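Local coordinates for protein tyrosinase (Aspergillus oryzae, PDB 6JU8) that probably uses molecular oxygen at a dinuclear copper centre to convert tyrosine and dopa into dopaquinone, an early step of melanin biosynthesis, at residues 64-69 / 211-216; 375-380 / 437-442. The protein carries 1 engineered substitution. All coordinates share one frame; numbering follows the deposited sequence.

Interaction 1: 64-69 / 211-216; sequences YFRLAG and RPYAIT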
ATOM      1  N   TYR A  64       3.941   7.330 -21.655  1.00 10.20           N
ATOM      2  CA  TYR A  64       2.796   6.761 -20.945  1.00  9.88           C
ATOM      3  C   TYR A  64       1.750   7.805 -20.599  1.00  9.48           C
ATOM      4  O   TYR A  64       0.539   7.610 -20.792  1.00  9.91           O
ATOM      5  CB  TYR A  64       3.298   6.064 -19.672  1.00  9.73           C
ATOM      6  CG  TYR A  64       2.189   5.305 -18.955  1.00  9.68           C
ATOM      7  CD1 TYR A  64       1.920   3.969 -19.255  1.00  9.69           C
ATOM      8  CD2 TYR A  64       1.432   5.940 -17.978  1.00  9.83           C
ATOM      9  CE1 TYR A  64       0.916   3.282 -18.592  1.00 10.21           C
ATOM     10  CE2 TYR A  64       0.413   5.267 -17.308  1.00 10.03           C
ATOM     11  CZ  TYR A  64       0.164   3.948 -17.636  1.00 10.60           C
ATOM     12  OH  TYR A  64      -0.843   3.277 -16.969  1.00 12.87           O
ATOM     13  N   PHE A  65       2.209   8.952 -20.086  1.00  9.48           N
ATOM     14  CA  PHE A  65       1.276   9.994 -19.696  1.00  9.61           C
ATOM     15  C   PHE A  65       0.392  10.379 -20.888  1.00  9.10           C
ATOM     16  O   PHE A  65      -0.820  10.505 -20.792  1.00 10.37           O
ATOM     17  CB  PHE A  65       2.001  11.247 -19.170  1.00 11.10           C
ATOM     18  CG  PHE A  65       1.034  12.312 -18.719  1.00  9.95           C
ATOM     19  CD1 PHE A  65       0.416  13.159 -19.637  1.00 11.44           C
ATOM     20  CD2 PHE A  65       0.735  12.461 -17.360  1.00 11.33           C
ATOM     21  CE1 PHE A  65      -0.497  14.127 -19.231  1.00 12.32           C
ATOM     22  CE2 PHE A  65      -0.176  13.412 -16.955  1.00 12.51           C
ATOM     23  CZ  PHE A  65      -0.771  14.252 -17.873  1.00 12.30           C
ATOM     24  N   ARG A  66       1.007  10.605 -22.057  1.00 10.02           N
ATOM     25  CA  ARG A  66       0.214  11.055 -23.198  1.00  9.86           C
ATOM     26  C   ARG A  66      -0.679   9.955 -23.741  1.00  8.71           C
ATOM     27  O   ARG A  66      -1.783  10.245 -24.229  1.00  9.79           O
ATOM     28  CB  ARG A  66       1.135  11.610 -24.282  1.00 10.74           C
ATOM     29  CG  ARG A  66       1.875  12.881 -23.904  1.00 12.21           C
ATOM     30  CD  ARG A  66       0.977  14.109 -23.817  1.00 12.52           C
ATOM     31  NE  ARG A  66       0.175  14.334 -25.021  1.00 13.24           N
ATOM     32  CZ  ARG A  66       0.640  14.836 -26.150  1.00 13.99           C
ATOM     33  NH1 ARG A  66       1.928  15.152 -26.282  1.00 14.15           N
ATOM     34  NH2 ARG A  66      -0.168  14.997 -27.203  1.00 16.79           N
ATOM     35  N   LEU A  67      -0.252   8.698 -23.714  1.00  9.02           N
ATOM     36  CA  LEU A  67      -1.129   7.602 -24.128  1.00  9.33           C
ATOM     37  C   LEU A  67      -2.322   7.442 -23.199  1.00  9.38           C
ATOM     38  O   LEU A  67      -3.465   7.334 -23.669  1.00  9.42           O
ATOM     39  CB  LEU A  67      -0.328   6.292 -24.178  1.00 10.06           C
ATOM     40  CG  LEU A  67       0.734   6.266 -25.277  1.00 10.97           C
ATOM     41  CD1 LEU A  67       1.642   5.068 -25.080  1.00 13.03           C
ATOM     42  CD2 LEU A  67       0.055   6.217 -26.649  1.00 12.92           C
ATOM     43  N   ALA A  68      -2.086   7.485 -21.885  1.00  8.99           N
ATOM     44  CA  ALA A  68      -3.182   7.506 -20.921  1.00  9.36           C
ATOM     45  C   ALA A  68      -4.059   8.740 -21.100  1.00  8.41           C
ATOM     46  O   ALA A  68      -5.277   8.697 -20.900  1.00  9.82           O
ATOM     47  CB  ALA A  68      -2.625   7.465 -19.513  1.00  9.71           C
ATOM     48  N   GLY A  69      -3.459   9.860 -21.508  1.00 10.00           N
ATOM     49  CA  GLY A  69      -4.206  11.093 -21.683  1.00  9.94           C
ATOM     50  C   GLY A  69      -5.192  11.020 -22.821  1.00 10.30           C
ATOM     51  O   GLY A  69      -6.146  11.802 -22.858  1.00 13.04           O
ATOM     52  N   ARG A 211       1.294  23.522 -18.651  1.00 18.04           N
ATOM     53  CA  ARG A 211       0.147  23.643 -19.546  1.00 17.53           C
ATOM     54  C   ARG A 211       0.434  22.997 -20.890  1.00 17.51           C
ATOM     55  O   ARG A 211       1.559  23.116 -21.388  1.00 19.55           O
ATOM     56  CB  ARG A 211      -0.199  25.121 -19.777  1.00 23.59           C
ATOM     57  N   PRO A 212      -0.543  22.349 -21.516  1.00 17.23           N
ATOM     58  CA  PRO A 212      -1.916  22.188 -21.056  1.00 15.56           C
ATOM     59  C   PRO A 212      -2.192  20.864 -20.345  1.00 13.95           C
ATOM     60  O   PRO A 212      -3.316  20.353 -20.401  1.00 14.15           O
ATOM     61  CB  PRO A 212      -2.674  22.184 -22.407  1.00 19.28           C
ATOM     62  CG  PRO A 212      -1.753  21.453 -23.324  1.00 19.46           C
ATOM     63  CD  PRO A 212      -0.344  21.771 -22.870  1.00 20.71           C
ATOM     64  N   TYR A 213      -1.210  20.273 -19.666  1.00 11.64           N
ATOM     65  CA  TYR A 213      -1.273  18.893 -19.215  1.00 11.22           C
ATOM     66  C   TYR A 213      -1.677  18.718 -17.759  1.00 11.21           C
ATOM     67  O   TYR A 213      -1.800  17.570 -17.318  1.00 12.56           O
ATOM     68  CB  TYR A 213       0.082  18.199 -19.406  1.00 13.12           C
ATOM     69  CG  TYR A 213       0.485  18.195 -20.861  1.00 13.55           C
ATOM     70  CD1 TYR A 213      -0.234  17.433 -21.771  1.00 15.06           C
ATOM     71  CD2 TYR A 213       1.538  18.954 -21.349  1.00 16.40           C
ATOM     72  CE1 TYR A 213       0.071  17.401 -23.109  1.00 18.62           C
ATOM     73  CE2 TYR A 213       1.862  18.935 -22.695  1.00 22.89           C
ATOM     74  CZ  TYR A 213       1.127  18.156 -23.570  1.00 18.58           C
ATOM     75  OH  TYR A 213       1.444  18.114 -24.912  1.00 25.74           O
ATOM     76  N   ALA A 214      -1.856  19.788 -16.999  1.00 12.14           N
ATOM     77  CA  ALA A 214      -2.192  19.642 -15.585  1.00 11.75           C
ATOM     78  C   ALA A 214      -3.516  18.895 -15.403  1.00 12.36           C
ATOM     79  O   ALA A 214      -4.511  19.135 -16.099  1.00 15.08           O
ATOM     80  CB  ALA A 214      -2.279  21.011 -14.909  1.00 13.93           C
ATOM     81  N   ILE A 215      -3.517  17.953 -14.454  1.00 11.71           N
ATOM     82  CA  ILE A 215      -4.685  17.175 -14.082  1.00 12.02           C
ATOM     83  C   ILE A 215      -5.438  17.943 -13.004  1.00 12.50           C
ATOM     84  O   ILE A 215      -4.883  18.210 -11.942  1.00 14.87           O
ATOM     85  CB  ILE A 215      -4.279  15.787 -13.544  1.00 14.14           C
ATOM     86  CG1 ILE A 215      -3.423  14.982 -14.530  1.00 14.72           C
ATOM     87  CG2 ILE A 215      -5.502  14.982 -13.093  1.00 16.45           C
ATOM     88  CD1 ILE A 215      -4.146  14.537 -15.778  1.00 19.33           C
ATOM     89  N   THR A 216      -6.688  18.305 -13.238  1.00 12.37           N
ATOM     90  CA  THR A 216      -7.505  18.965 -12.226  1.00 12.48           C
ATOM     91  C   THR A 216      -8.138  17.957 -11.279  1.00 11.84           C
ATOM     92  O   THR A 216      -8.138  16.762 -11.520  1.00 11.53           O
ATOM     93  CB  THR A 216      -8.620  19.802 -12.876  1.00 13.25           C
ATOM     94  OG1 THR A 216      -9.520  18.947 -13.574  1.00 14.61           O
ATOM     95  CG2 THR A 216      -8.031  20.774 -13.906  1.00 17.45           C
TER

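Interaction 2: 375-380 / 437-442; sequences HHCNID and YDYAIT. With CU (copper (II) ion), chain D.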
ATOM      1  N   HIS A 375      -7.238  -4.615 -17.488  1.00  7.91           N
ATOM      2  CA  HIS A 375      -8.706  -4.691 -17.444  1.00  8.41           C
ATOM      3  C   HIS A 375      -9.284  -4.605 -18.847  1.00  8.14           C
ATOM      4  O   HIS A 375     -10.106  -5.439 -19.270  1.00  8.46           O
ATOM      5  CB  HIS A 375      -9.218  -3.547 -16.560  1.00  8.45           C
ATOM      6  CG  HIS A 375     -10.701  -3.471 -16.438  1.00  8.06           C
ATOM      7  ND1 HIS A 375     -11.499  -4.576 -16.244  1.00  9.08           N
ATOM      8  CD2 HIS A 375     -11.512  -2.368 -16.423  1.00  9.62           C
ATOM      9  CE1 HIS A 375     -12.755  -4.150 -16.145  1.00  9.29           C
ATOM     10  NE2 HIS A 375     -12.805  -2.823 -16.252  1.00  9.85           N
ATOM     11  N   HIS A 376      -8.874  -3.565 -19.608  1.00  8.69           N
ATOM     12  CA  HIS A 376      -9.442  -3.443 -20.946  1.00  8.06           C
ATOM     13  C   HIS A 376      -8.992  -4.555 -21.872  1.00  8.52           C
ATOM     14  O   HIS A 376      -9.729  -4.901 -22.798  1.00  8.92           O
ATOM     15  CB  HIS A 376      -9.123  -2.050 -21.529  1.00  9.48           C
ATOM     16  CG  HIS A 376     -10.257  -1.131 -21.121  1.00  8.95           C
ATOM     17  ND1 HIS A 376     -11.478  -1.203 -21.757  1.00  9.59           N
ATOM     18  CD2 HIS A 376     -10.415  -0.281 -20.085  1.00 10.31           C
ATOM     19  CE1 HIS A 376     -12.319  -0.375 -21.162  1.00  9.66           C
ATOM     20  NE2 HIS A 376     -11.697   0.213 -20.123  1.00 10.27           N
ATOM     21  N   CYS A 377      -7.846  -5.175 -21.633  1.00  8.34           N
ATOM     22  CA  CYS A 377      -7.483  -6.345 -22.409  1.00  8.53           C
ATOM     23  C   CYS A 377      -8.482  -7.472 -22.162  1.00  7.94           C
ATOM     24  O   CYS A 377      -8.949  -8.124 -23.128  1.00  8.96           O
ATOM     25  CB  CYS A 377      -6.010  -6.702 -22.121  1.00  9.88           C
ATOM     26  SG  CYS A 377      -5.468  -7.950 -23.331  1.00 10.56           S
ATOM     27  N   ASN A 378      -8.930  -7.670 -20.918  1.00  7.82           N
ATOM     28  CA  ASN A 378      -9.981  -8.664 -20.700  1.00  8.06           C
ATOM     29  C   ASN A 378     -11.331  -8.217 -21.241  1.00  8.71           C
ATOM     30  O   ASN A 378     -12.099  -9.061 -21.719  1.00  8.88           O
ATOM     31  CB  ASN A 378     -10.148  -9.032 -19.212  1.00  8.90           C
ATOM     32  CG  ASN A 378     -10.906 -10.344 -19.087  1.00  8.54           C
ATOM     33  OD1 ASN A 378     -10.591 -11.312 -19.805  1.00 10.23           O
ATOM     34  ND2 ASN A 378     -11.905 -10.415 -18.226  1.00  9.36           N
ATOM     35  N   ILE A 379     -11.661  -6.926 -21.203  1.00  8.35           N
ATOM     36  CA  ILE A 379     -12.923  -6.486 -21.827  1.00  8.29           C
ATOM     37  C   ILE A 379     -12.884  -6.787 -23.320  1.00  7.57           C
ATOM     38  O   ILE A 379     -13.904  -7.199 -23.903  1.00  8.95           O
ATOM     39  CB  ILE A 379     -13.182  -5.014 -21.509  1.00  8.52           C
ATOM     40  CG1 ILE A 379     -13.352  -4.808 -19.995  1.00  9.61           C
ATOM     41  CG2 ILE A 379     -14.350  -4.448 -22.311  1.00  9.31           C
ATOM     42  CD1 ILE A 379     -14.490  -5.618 -19.388  1.00  9.52           C
ATOM     43  N   ASP A 380     -11.716  -6.625 -23.942  1.00  8.52           N
ATOM     44  CA  ASP A 380     -11.562  -6.983 -25.356  1.00  8.66           C
ATOM     45  C   ASP A 380     -11.766  -8.471 -25.585  1.00  8.46           C
ATOM     46  O   ASP A 380     -12.417  -8.887 -26.557  1.00  9.44           O
ATOM     47  CB  ASP A 380     -10.163  -6.558 -25.849  1.00  9.28           C
ATOM     48  CG  ASP A 380     -10.147  -6.646 -27.370  1.00  9.58           C
ATOM     49  OD1 ASP A 380     -10.871  -5.829 -27.978  1.00 10.41           O
ATOM     50  OD2 ASP A 380      -9.467  -7.531 -27.933  1.00  9.86           O
ATOM     51  N   TYR A 437      -3.335 -10.415 -33.074  1.00 12.49           N
ATOM     52  CA  TYR A 437      -3.343 -11.078 -31.782  1.00 12.19           C
ATOM     53  C   TYR A 437      -4.571 -11.981 -31.733  1.00 11.53           C
ATOM     54  O   TYR A 437      -5.507 -11.848 -32.530  1.00 12.34           O
ATOM     55  CB  TYR A 437      -3.362 -10.096 -30.612  1.00 11.96           C
ATOM     56  CG  TYR A 437      -4.639  -9.285 -30.479  1.00 11.80           C
ATOM     57  CD1 TYR A 437      -5.740  -9.786 -29.820  1.00 12.04           C
ATOM     58  CD2 TYR A 437      -4.736  -8.010 -31.047  1.00 12.07           C
ATOM     59  CE1 TYR A 437      -6.909  -9.032 -29.716  1.00 10.84           C
ATOM     60  CE2 TYR A 437      -5.882  -7.236 -30.937  1.00 10.99           C
ATOM     61  CZ  TYR A 437      -6.971  -7.764 -30.261  1.00 11.28           C
ATOM     62  OH  TYR A 437      -8.110  -6.991 -30.156  1.00 11.62           O
ATOM     63  N   ASP A 438      -4.545 -12.879 -30.758  1.00 12.67           N
ATOM     64  CA  ASP A 438      -5.727 -13.729 -30.538  1.00 11.99           C
ATOM     65  C   ASP A 438      -5.785 -14.077 -29.051  1.00 10.83           C
ATOM     66  O   ASP A 438      -4.894 -13.695 -28.276  1.00 13.29           O
ATOM     67  CB  ASP A 438      -5.649 -14.965 -31.410  1.00 14.75           C
ATOM     68  CG  ASP A 438      -6.955 -15.628 -31.774  1.00 15.80           C
ATOM     69  OD1 ASP A 438      -8.011 -15.206 -31.252  1.00 15.05           O
ATOM     70  OD2 ASP A 438      -6.905 -16.587 -32.574  1.00 21.80           O
ATOM     71  N   TYR A 439      -6.836 -14.776 -28.643  1.00 10.71           N
ATOM     72  CA  TYR A 439      -6.982 -15.307 -27.290  1.00 10.34           C
ATOM     73  C   TYR A 439      -7.062 -16.828 -27.364  1.00 12.01           C
ATOM     74  O   TYR A 439      -7.678 -17.366 -28.283  1.00 13.59           O
ATOM     75  CB  TYR A 439      -8.254 -14.756 -26.622  1.00 11.23           C
ATOM     76  CG  TYR A 439      -8.217 -13.240 -26.564  1.00 10.76           C
ATOM     77  CD1 TYR A 439      -7.422 -12.605 -25.608  1.00  9.15           C
ATOM     78  CD2 TYR A 439      -8.956 -12.472 -27.466  1.00 11.01           C
ATOM     79  CE1 TYR A 439      -7.367 -11.219 -25.535  1.00  9.12           C
ATOM     80  CE2 TYR A 439      -8.901 -11.083 -27.400  1.00 10.23           C
ATOM     81  CZ  TYR A 439      -8.106 -10.467 -26.442  1.00  9.08           C
ATOM     82  OH  TYR A 439      -8.026  -9.088 -26.360  1.00  9.78           O
ATOM     83  N   ALA A 440      -6.478 -17.526 -26.408  1.00 11.48           N
ATOM     84  CA  ALA A 440      -6.583 -18.988 -26.430  1.00 12.76           C
ATOM     85  C   ALA A 440      -8.034 -19.455 -26.518  1.00 12.19           C
ATOM     86  O   ALA A 440      -8.354 -20.399 -27.252  1.00 12.81           O
ATOM     87  CB  ALA A 440      -5.953 -19.618 -25.200  1.00 12.95           C
ATOM     88  N   ILE A 441      -8.896 -18.800 -25.754  1.00 10.82           N
ATOM     89  CA  ILE A 441     -10.282 -19.235 -25.688  1.00 11.33           C
ATOM     90  C   ILE A 441     -11.025 -19.103 -27.008  1.00 11.37           C
ATOM     91  O   ILE A 441     -12.036 -19.814 -27.144  1.00 12.26           O
ATOM     92  CB  ILE A 441     -11.014 -18.499 -24.562  1.00 10.72           C
ATOM     93  CG1 ILE A 441     -12.346 -19.175 -24.211  1.00 13.38           C
ATOM     94  CG2 ILE A 441     -11.212 -17.025 -24.876  1.00 12.01           C
ATOM     95  CD1 ILE A 441     -12.866 -18.714 -22.853  1.00 13.92           C
ATOM     96  N   THR A 442     -10.545 -18.257 -27.911  1.00 11.51           N
ATOM     97  CA  THR A 442     -11.205 -18.081 -29.215  1.00 13.92           C
ATOM     98  C   THR A 442     -10.507 -18.867 -30.316  1.00 15.02           C
ATOM     99  O   THR A 442     -10.855 -18.741 -31.493  1.00 21.67           O
ATOM    100  CB  THR A 442     -11.349 -16.608 -29.625  1.00 13.93           C
ATOM    101  OG1 THR A 442     -10.125 -15.871 -29.491  1.00 15.51           O
ATOM    102  CG2 THR A 442     -12.337 -15.901 -28.706  1.00 15.51           C
TER
HETATM  103 CU    CU D 502     -12.468   1.113 -18.692  0.53 10.87          CU
HETATM  104  O   HOH W   1     -12.688   3.063 -19.836  1.00 22.12           O

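Interaction 1: 64-69 / 211-216
The hydroxyl of Tyr213 lies over one face of the Arg66 guanidinium, displaced toward its rim, with OH of Tyr213 3.3 Å from NH1 of Arg66. The ring of Tyr213 in turn has CD of Pro212, the residue preceding it, against one face. Guanidinium and phenol planes are 38° apart, so the two groups neither stack flat nor stand upright on each other, and because the hydroxyl sits above the guanidinium the approach is no hydrogen bond. Much of the touching is done by the arginine chain: CD of Arg66 reaches CE1 of Tyr213 at 3.5 Å, obliquely to the ring, and NE of Arg66 follows at 3.6 Å from the same carbon. Bends at both chi2 (-71°) and chi3 (-53°) fold this chain, bringing CD, NE and the guanidinium to the CE1-OH side of the phenol, which they cross at a slant.

Phe65 makes the other half of the contact, its ring pushing out from the helix into the loop. CZ of Phe65 comes 3.5 Å from the backbone O of Tyr213 and 4.0 Å from CD1 of Ile215, both obliquely, while CE1 of Phe65 lies 4.1 Å from CB of Tyr213. Leu58 and Leu209 also touch the Phe65 side chain, and its ring meets that of Tyr368. The contact thus joins helix 64-69 to the loop between strands 190-194 and 218-222, within the central domain of tyrosinase, with the Ile215 side chain about 10 Å from that of the copper ligand His71.

The strong polar partners of Arg66 belong to other parts of the chain: NH2 forms a salt bridge with Glu77 and NH1 a hydrogen bond with Leu58 O. With its charge engaged there, the arginine meets Tyr213 by van der Waals contact; helix and loop meet through the Phe65 ring, the Arg66 side chain and Tyr213, with no hydrogen bond between the two segments.

Interaction 2: 375-380 / 437-442
Asp380 holds CG opposite its backbone N (chi1 -167°), which carries the carboxylate out from helix 371-389 toward Tyr437 and Tyr439. Tyr437 adopts the less common setting with CG between backbone N and carbonyl carbon (chi1 67°), and its phenol comes in from the direction facing the aspartate.

Both hydroxyls donate to one oxygen. OH of Tyr439 reaches OD2 of Asp380 at 2.6 Å along the anti lone pair, with OD2 in the plane of the phenol ring, at its edge. OH of Tyr437 reaches the same OD2 of Asp380 at 2.7 Å, but from 35° out of the carboxylate plane. The Tyr439 hydroxyl also lies 3.5 Å from O of Cys377 and 4.1 Å from SG of Cys377.

One turn earlier on this helix, NE2 of His376 binds copper at 1.9 Å; His332 and His336 complete the protein ligands, and a water is 2.3 Å from the metal. The His376 ring stacks on His107, a ligand of the other copper.

Asp380 OD1 forms a salt bridge with Arg108, next to His107, and Tyr439 OH is also hydrogen-bonded to Arg23. Two phenol donors and an arginine would favour an ionised carboxylate despite its burial, and they tie the copper-bearing helix to helix 103-129 and to the loop holding both tyrosines.

How the interactions relate
Interactions 1 and 2 lie on opposite sides of the chain's centre, their centres 27 Å apart and their nearest atoms about 10 Å apart, and they do not touch. Both relate to the dinuclear copper site, though differently. Segment 64-69 stands shortly before His71, which with His98 and His107 binds one copper, whereas segment 375-380 itself supplies His376 to the other; the Asp380 side chain is about 12 Å from the first ion. Tyr64 OH, hydrogen-bonded to Trp373 NE1, also links helix 64-69 directly to helix 371-389. Interaction 2 thus holds a metal ligand in one of its segments, and interaction 1 does not.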